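Local coordinates for alpha-1,6-mannanase (Bacteroides thetaiotaomicron, PDB 4V1S), which probably hydrolyses internal alpha-1,6-mannosidic linkages of mannan, as a glycoside hydrolase of family GH76 from a gut symbiont, at residues 246-251 against 256-261; 181-186 against 198-203. One frame throughout, in Å; residues are numbered along the deposited sequence.

Contact 1 of 2, residues 246-251 against 256-261; sequences LLWDAK and GSVNTQ
Asp-249 and Ala-250 both face Asn-259, a classic beta bulge in an antiparallel hairpin. Asp-249 N donates almost head-on to Asn-259 O (2.9 Å), while Asn-259 N bonds Ala-250 O at 2.9 Å. Toward the turn, Lys-251 stays extended as far as CE and then bends (chi4 93°), which brings NZ to 3.0 Å from Gly-256 O, in the carbonyl plane and on a lone pair. An alanine in place of Lys-251 takes away the ammonium, and with Gly-256 O left without this partner the turn end would probably be freer to move. Where the backbones part, one water donates to both Leu-247 O and Gln-261 O. A second links Asp-249 OD2 to Asn-259 ND2, bridging groups whose planes stand 66° apart. Asn-259 OD1 in turn accepts from Gln-261 N, closing an Asx turn. Outward from this polar network, Thr-260 CG2 lies over one face of the Trp-248 five-membered ring, a CH-pi contact of 3.9 Å to its centroid, and Val-258 CG1 abuts Trp-248 CB at 3.6 Å. Strand 246-252 pairs antiparallel with strands 258-259, 199-201 and 240-241; Trp-248 touches Asp-241 of the last, and Leu-246 packs on helix 284-301.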
ATOM      1  N   LEU A 246       3.009  15.473  10.556  1.00 13.96           N
ATOM      2  CA  LEU A 246       2.851  14.917   9.217  1.00 13.43           C
ATOM      3  C   LEU A 246       4.203  14.828   8.523  1.00 12.66           C
ATOM      4  O   LEU A 246       5.191  15.388   8.987  1.00 15.85           O
ATOM      5  CB  LEU A 246       1.860  15.735   8.399  1.00 14.31           C
ATOM      6  CG  LEU A 246       0.435  15.692   8.969  1.00 14.26           C
ATOM      7  CD1 LEU A 246      -0.520  16.479   8.089  1.00 15.44           C
ATOM      8  CD2 LEU A 246      -0.073  14.269   9.190  1.00 15.79           C
ATOM      9  N   LEU A 247       4.228  14.078   7.429  1.00 12.40           N
ATOM     10  CA  LEU A 247       5.479  13.763   6.734  1.00 14.83           C
ATOM     11  C   LEU A 247       5.619  14.559   5.452  1.00 13.79           C
ATOM     12  O   LEU A 247       4.703  14.588   4.619  1.00 13.97           O
ATOM     13  CB  LEU A 247       5.541  12.268   6.372  1.00 14.54           C
ATOM     14  CG  LEU A 247       5.878  11.227   7.445  1.00 14.82           C
ATOM     15  CD1 LEU A 247       7.303  11.365   7.983  1.00 14.91           C
ATOM     16  CD2 LEU A 247       4.879  11.229   8.591  1.00 17.03           C
ATOM     17  N   TRP A 248       6.786  15.178   5.292  1.00 14.79           N
ATOM     18  CA  TRP A 248       7.172  15.758   4.017  1.00 14.85           C
ATOM     19  C   TRP A 248       7.447  14.623   3.018  1.00 13.19           C
ATOM     20  O   TRP A 248       7.462  13.461   3.381  1.00 14.91           O
ATOM     21  CB  TRP A 248       8.394  16.676   4.187  1.00 15.13           C
ATOM     22  CG  TRP A 248       8.098  17.872   5.053  1.00 15.28           C
ATOM     23  CD1 TRP A 248       7.010  18.678   4.969  1.00 16.70           C
ATOM     24  CD2 TRP A 248       8.903  18.403   6.121  1.00 18.09           C
ATOM     25  NE1 TRP A 248       7.075  19.675   5.915  1.00 16.80           N
ATOM     26  CE2 TRP A 248       8.219  19.515   6.644  1.00 16.40           C
ATOM     27  CE3 TRP A 248      10.125  18.034   6.697  1.00 20.61           C
ATOM     28  CZ2 TRP A 248       8.735  20.294   7.702  1.00 18.66           C
ATOM     29  CZ3 TRP A 248      10.624  18.779   7.748  1.00 21.07           C
ATOM     30  CH2 TRP A 248       9.929  19.893   8.251  1.00 22.27           C
ATOM     31  N   ASP A 249       7.622  14.970   1.754  1.00 12.29           N
ATOM     32  CA  ASP A 249       7.701  13.972   0.683  1.00 13.22           C
ATOM     33  C   ASP A 249       9.095  13.397   0.435  1.00 14.18           C
ATOM     34  O   ASP A 249       9.248  12.191   0.289  1.00 14.71           O
ATOM     35  CB  ASP A 249       7.170  14.528  -0.641  1.00 15.72           C
ATOM     36  CG  ASP A 249       6.897  13.431  -1.648  1.00 14.53           C
ATOM     37  OD1 ASP A 249       6.080  12.579  -1.332  1.00 14.40           O
ATOM     38  OD2 ASP A 249       7.488  13.427  -2.743  1.00 19.06           O
ATOM     39  N   ALA A 250      10.111  14.255   0.384  1.00 13.61           N
ATOM     40  CA  ALA A 250      11.422  13.816  -0.079  1.00 14.99           C
ATOM     41  C   ALA A 250      12.474  14.849   0.263  1.00 15.05           C
ATOM     42  O   ALA A 250      12.153  16.007   0.532  1.00 16.82           O
ATOM     43  CB  ALA A 250      11.399  13.588  -1.575  1.00 16.17           C
ATOM     44  N   LYS A 251      13.723  14.405   0.256  1.00 14.71           N
ATOM     45  CA  LYS A 251      14.875  15.274   0.464  1.00 16.37           C
ATOM     46  C   LYS A 251      15.812  15.102  -0.736  1.00 15.71           C
ATOM     47  O   LYS A 251      16.143  13.986  -1.118  1.00 16.68           O
ATOM     48  CB  LYS A 251      15.578  14.944   1.775  1.00 17.02           C
ATOM     49  CG  LYS A 251      16.655  15.926   2.176  1.00 19.14           C
ATOM     50  CD  LYS A 251      17.059  15.662   3.608  1.00 23.16           C
ATOM     51  CE  LYS A 251      18.206  16.517   4.080  1.00 30.07           C
ATOM     52  NZ  LYS A 251      17.676  17.726   4.723  1.00 37.37           N
ATOM     53  N   GLY A 256      20.066  19.027  -0.246  1.00 26.11           N
ATOM     54  CA  GLY A 256      19.377  18.705   0.993  1.00 23.27           C
ATOM     55  C   GLY A 256      18.043  19.409   1.151  1.00 22.81           C
ATOM     56  O   GLY A 256      17.444  19.341   2.212  1.00 24.17           O
ATOM     57  N   SER A 257      17.566  20.079   0.103  1.00 22.05           N
ATOM     58  CA  SER A 257      16.259  20.705   0.168  1.00 20.50           C
ATOM     59  C   SER A 257      15.137  19.679   0.276  1.00 17.65           C
ATOM     60  O   SER A 257      15.229  18.569  -0.236  1.00 20.58           O
ATOM     61  CB  SER A 257      15.998  21.635  -1.023  1.00 23.14           C
ATOM     62  OG  SER A 257      16.022  20.956  -2.259  1.00 29.48           O
ATOM     63  N   VAL A 258      14.075  20.085   0.944  1.00 18.35           N
ATOM     64  CA  VAL A 258      12.948  19.209   1.222  1.00 18.92           C
ATOM     65  C   VAL A 258      11.759  19.604   0.359  1.00 18.88           C
ATOM     66  O   VAL A 258      11.405  20.781   0.262  1.00 20.42           O
ATOM     67  CB  VAL A 258      12.582  19.245   2.714  1.00 18.87           C
ATOM     68  CG1 VAL A 258      11.300  18.478   3.000  1.00 18.14           C
ATOM     69  CG2 VAL A 258      13.721  18.678   3.560  1.00 21.78           C
ATOM     70  N   ASN A 259      11.180  18.597  -0.297  1.00 16.28           N
ATOM     71  CA  ASN A 259       9.883  18.743  -0.928  1.00 17.69           C
ATOM     72  C   ASN A 259       8.872  18.565   0.179  1.00 17.91           C
ATOM     73  O   ASN A 259       8.689  17.463   0.689  1.00 15.97           O
ATOM     74  CB  ASN A 259       9.672  17.694  -2.018  1.00 18.20           C
ATOM     75  CG  ASN A 259       8.298  17.792  -2.671  1.00 21.50           C
ATOM     76  OD1 ASN A 259       7.438  18.532  -2.225  1.00 23.14           O
ATOM     77  ND2 ASN A 259       8.088  17.026  -3.721  1.00 26.22           N
ATOM     78  N   THR A 260       8.224  19.666   0.551  1.00 17.43           N
ATOM     79  CA  THR A 260       7.320  19.671   1.692  1.00 17.12           C
ATOM     80  C   THR A 260       5.877  19.270   1.367  1.00 16.28           C
ATOM     81  O   THR A 260       5.029  19.336   2.246  1.00 18.11           O
ATOM     82  CB  THR A 260       7.316  21.034   2.378  1.00 20.67           C
ATOM     83  OG1 THR A 260       6.906  22.039   1.449  1.00 23.40           O
ATOM     84  CG2 THR A 260       8.696  21.381   2.898  1.00 22.56           C
ATOM     85  N   GLN A 261       5.604  18.833   0.134  1.00 15.95           N
ATOM     86  CA  GLN A 261       4.283  18.274  -0.187  1.00 17.60           C
ATOM     87  C   GLN A 261       3.919  17.168   0.788  1.00 16.01           C
ATOM     88  O   GLN A 261       4.670  16.213   0.970  1.00 15.87           O
ATOM     89  CB  GLN A 261       4.228  17.730  -1.604  1.00 20.46           C
ATOM     90  CG  GLN A 261       2.930  17.024  -1.965  1.00 23.86           C
ATOM     91  CD  GLN A 261       1.741  17.972  -2.067  1.00 27.52           C
ATOM     92  OE1 GLN A 261       1.869  19.101  -2.586  1.00 37.20           O
ATOM     93  NE2 GLN A 261       0.566  17.520  -1.603  1.00 28.16           N
TER
HETATM   94  O   HOH W   1       4.378  13.715   2.071  1.00 15.29           O
HETATM   95  O   HOH W   2       9.480  14.429  -4.446  1.00 30.29           O

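Contact 2 of 2, residues 181-186 against 198-203; sequences NVLGGG and VQKNTI
Lys-200 reaches from strand 199-201 into the carbonyl-lined loop 181-186, which opens with a type II beta turn closed by the bond from Gly-184 N to Asn-181 O (2.8 Å). The loop follows helix 162-177 and leads toward strand 199-201, at the edge of the (alpha/alpha)6 barrel expected of a GH76 enzyme, and it illustrates how main-chain oxygens can house a buried ammonium. The packed half is almost entirely this one side chain. CG stands beside the backbone N (chi1 -64°) and the rest of the chain is extended, carrying NZ to Val-182 O at 2.8 Å, and to Gly-185 O and Gly-186 O at 2.9 Å each. The first donor position is only tilted from its carbonyl plane, by 24°; over the two glycine carbonyls the nitrogen sits well above the plane. Asp-180 supplies a salt bridge and Tyr-188 a cation-pi contact, so the charge is probably well compensated. Gly-186 suits the tight spot, since a CB there would press on Lys-200 CD and on the preceding carbonyl oxygen. The other half is looser: Val-182 and Leu-183, both partly exposed, approach the lysine without close packing, Leu-183 CD1 coming no nearer than 4.3 Å to Lys-200 CG. Within the packed half, by contrast, the apolar chain itself is pressed close, with Lys-200 CD just 3.2 Å from Gly-185 O.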
ATOM      1  N   ASN A 181      24.491   5.991   3.207  1.00 14.90           N
ATOM      2  CA  ASN A 181      24.711   7.178   4.041  1.00 14.73           C
ATOM      3  C   ASN A 181      24.720   8.525   3.322  1.00 15.01           C
ATOM      4  O   ASN A 181      25.050   9.536   3.916  1.00 15.91           O
ATOM      5  CB  ASN A 181      25.945   6.974   4.921  1.00 16.80           C
ATOM      6  CG  ASN A 181      25.613   6.212   6.180  1.00 26.84           C
ATOM      7  OD1 ASN A 181      26.291   5.238   6.555  1.00 36.94           O
ATOM      8  ND2 ASN A 181      24.563   6.649   6.849  1.00 33.11           N
ATOM      9  N   VAL A 182      24.325   8.545   2.051  1.00 14.31           N
ATOM     10  CA  VAL A 182      24.060   9.821   1.359  1.00 14.04           C
ATOM     11  C   VAL A 182      22.896  10.446   2.113  1.00 15.86           C
ATOM     12  O   VAL A 182      21.938   9.758   2.461  1.00 16.48           O
ATOM     13  CB  VAL A 182      23.807   9.567  -0.133  1.00 14.67           C
ATOM     14  CG1 VAL A 182      23.345  10.824  -0.860  1.00 16.43           C
ATOM     15  CG2 VAL A 182      25.090   9.006  -0.771  1.00 14.81           C
ATOM     16  N   LEU A 183      23.021  11.735   2.424  1.00 15.66           N
ATOM     17  CA  LEU A 183      22.078  12.439   3.307  1.00 15.18           C
ATOM     18  C   LEU A 183      22.003  11.880   4.728  1.00 17.29           C
ATOM     19  O   LEU A 183      21.096  12.244   5.489  1.00 19.52           O
ATOM     20  CB  LEU A 183      20.661  12.491   2.692  1.00 17.94           C
ATOM     21  CG  LEU A 183      20.553  13.254   1.370  1.00 18.01           C
ATOM     22  CD1 LEU A 183      19.122  13.250   0.860  1.00 17.49           C
ATOM     23  CD2 LEU A 183      21.054  14.684   1.482  1.00 21.59           C
ATOM     24  N   GLY A 184      22.942  11.008   5.095  1.00 16.87           N
ATOM     25  CA  GLY A 184      22.983  10.440   6.428  1.00 18.52           C
ATOM     26  C   GLY A 184      22.120   9.218   6.649  1.00 15.61           C
ATOM     27  O   GLY A 184      22.046   8.705   7.756  1.00 17.87           O
ATOM     28  N   GLY A 185      21.518   8.717   5.575  1.00 15.67           N
ATOM     29  CA  GLY A 185      20.595   7.602   5.674  1.00 15.36           C
ATOM     30  C   GLY A 185      19.485   7.736   4.660  1.00 14.01           C
ATOM     31  O   GLY A 185      19.550   8.546   3.753  1.00 14.52           O
ATOM     32  N   GLY A 186      18.447   6.922   4.820  1.00 14.89           N
ATOM     33  CA  GLY A 186      17.308   6.986   3.914  1.00 14.03           C
ATOM     34  C   GLY A 186      17.554   6.240   2.620  1.00 11.81           C
ATOM     35  O   GLY A 186      18.662   5.734   2.355  1.00 12.56           O
ATOM     36  N   VAL A 198      17.981  13.368  -8.179  1.00 20.53           N
ATOM     37  CA  VAL A 198      18.329  12.331  -7.216  1.00 19.67           C
ATOM     38  C   VAL A 198      17.781  12.757  -5.839  1.00 19.21           C
ATOM     39  O   VAL A 198      18.020  13.864  -5.359  1.00 20.46           O
ATOM     40  CB  VAL A 198      19.850  12.077  -7.153  1.00 20.85           C
ATOM     41  CG1 VAL A 198      20.188  11.005  -6.119  1.00 22.42           C
ATOM     42  CG2 VAL A 198      20.381  11.650  -8.510  1.00 22.74           C
ATOM     43  N   GLN A 199      17.063  11.847  -5.197  1.00 17.87           N
ATOM     44  CA  GLN A 199      16.343  12.173  -3.976  1.00 16.19           C
ATOM     45  C   GLN A 199      16.061  10.923  -3.172  1.00 15.21           C
ATOM     46  O   GLN A 199      16.047   9.809  -3.717  1.00 17.16           O
ATOM     47  CB  GLN A 199      15.037  12.906  -4.311  1.00 17.84           C
ATOM     48  CG  GLN A 199      14.108  12.113  -5.218  1.00 19.25           C
ATOM     49  CD  GLN A 199      12.965  12.939  -5.727  1.00 21.09           C
ATOM     50  OE1 GLN A 199      13.099  13.713  -6.702  1.00 28.89           O
ATOM     51  NE2 GLN A 199      11.833  12.806  -5.071  1.00 17.39           N
ATOM     52  N   LYS A 200      15.842  11.138  -1.875  1.00 13.86           N
ATOM     53  CA  LYS A 200      15.432  10.097  -0.936  1.00 12.46           C
ATOM     54  C   LYS A 200      14.065  10.462  -0.380  1.00 12.87           C
ATOM     55  O   LYS A 200      13.783  11.618  -0.102  1.00 16.48           O
ATOM     56  CB  LYS A 200      16.477   9.894   0.180  1.00 14.27           C
ATOM     57  CG  LYS A 200      17.796   9.389  -0.375  1.00 14.97           C
ATOM     58  CD  LYS A 200      18.741   8.965   0.719  1.00 14.73           C
ATOM     59  CE  LYS A 200      19.921   8.169   0.161  1.00 13.90           C
ATOM     60  NZ  LYS A 200      20.705   7.523   1.257  1.00 15.13           N
ATOM     61  N   ASN A 201      13.215   9.457  -0.240  1.00 11.55           N
ATOM     62  CA  ASN A 201      11.758   9.659  -0.186  1.00 13.19           C
ATOM     63  C   ASN A 201      11.118   8.962   1.017  1.00 11.60           C
ATOM     64  O   ASN A 201      11.471   7.835   1.378  1.00 11.17           O
ATOM     65  CB  ASN A 201      11.109   9.147  -1.499  1.00 13.74           C
ATOM     66  CG  ASN A 201      11.590   9.913  -2.708  1.00 14.36           C
ATOM     67  OD1 ASN A 201      10.813  10.625  -3.375  1.00 19.33           O
ATOM     68  ND2 ASN A 201      12.876   9.812  -2.976  1.00 13.58           N
ATOM     69  N   THR A 202      10.195   9.673   1.652  1.00 10.61           N
ATOM     70  CA  THR A 202       9.486   9.147   2.774  1.00 11.46           C
ATOM     71  C   THR A 202       8.828   7.816   2.438  1.00 11.42           C
ATOM     72  O   THR A 202       8.897   6.901   3.242  1.00 12.05           O
ATOM     73  CB  THR A 202       8.426  10.145   3.259  1.00 13.68           C
ATOM     74  OG1 THR A 202       9.078  11.369   3.601  1.00 14.81           O
ATOM     75  CG2 THR A 202       7.687   9.581   4.457  1.00 13.38           C
ATOM     76  N   ILE A 203       8.230   7.703   1.262  1.00 11.04           N
ATOM     77  CA  ILE A 203       7.502   6.471   0.949  1.00 10.52           C
ATOM     78  C   ILE A 203       8.464   5.284   0.947  1.00 11.16           C
ATOM     79  O   ILE A 203       8.102   4.203   1.410  1.00 11.35           O
ATOM     80  CB  ILE A 203       6.664   6.542  -0.342  1.00 11.30           C
ATOM     81  CG1 ILE A 203       5.791   5.280  -0.492  1.00 11.04           C
ATOM     82  CG2 ILE A 203       7.528   6.777  -1.574  1.00 12.30           C
ATOM     83  CD1 ILE A 203       4.792   5.076   0.638  1.00 12.31           C
TER

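Overall arrangement
Contacts 1 and 2 follow one another along the chain, yet their centres are only 11 Å apart, because strands 199-201 and 246-252 are antiparallel neighbours in one sheet. Lys-251 N meets Lys-200 O at 2.8 Å, so the two lysines, one holding a single carbonyl of its contact and the other three, are also joined through their backbones. Past the end of strand 199-201, Thr-202 OG1 lies 2.7 Å from Trp-248 O, a probable hydrogen bond. Between these two links Ala-250 CB packs 3.5 Å from Asn-201 OD1. That oxygen and Asp-249 OD1 each hydrogen-bond glycerol, probably from the crystallisation liquor, which may mark a polar pocket shared by the two contacts.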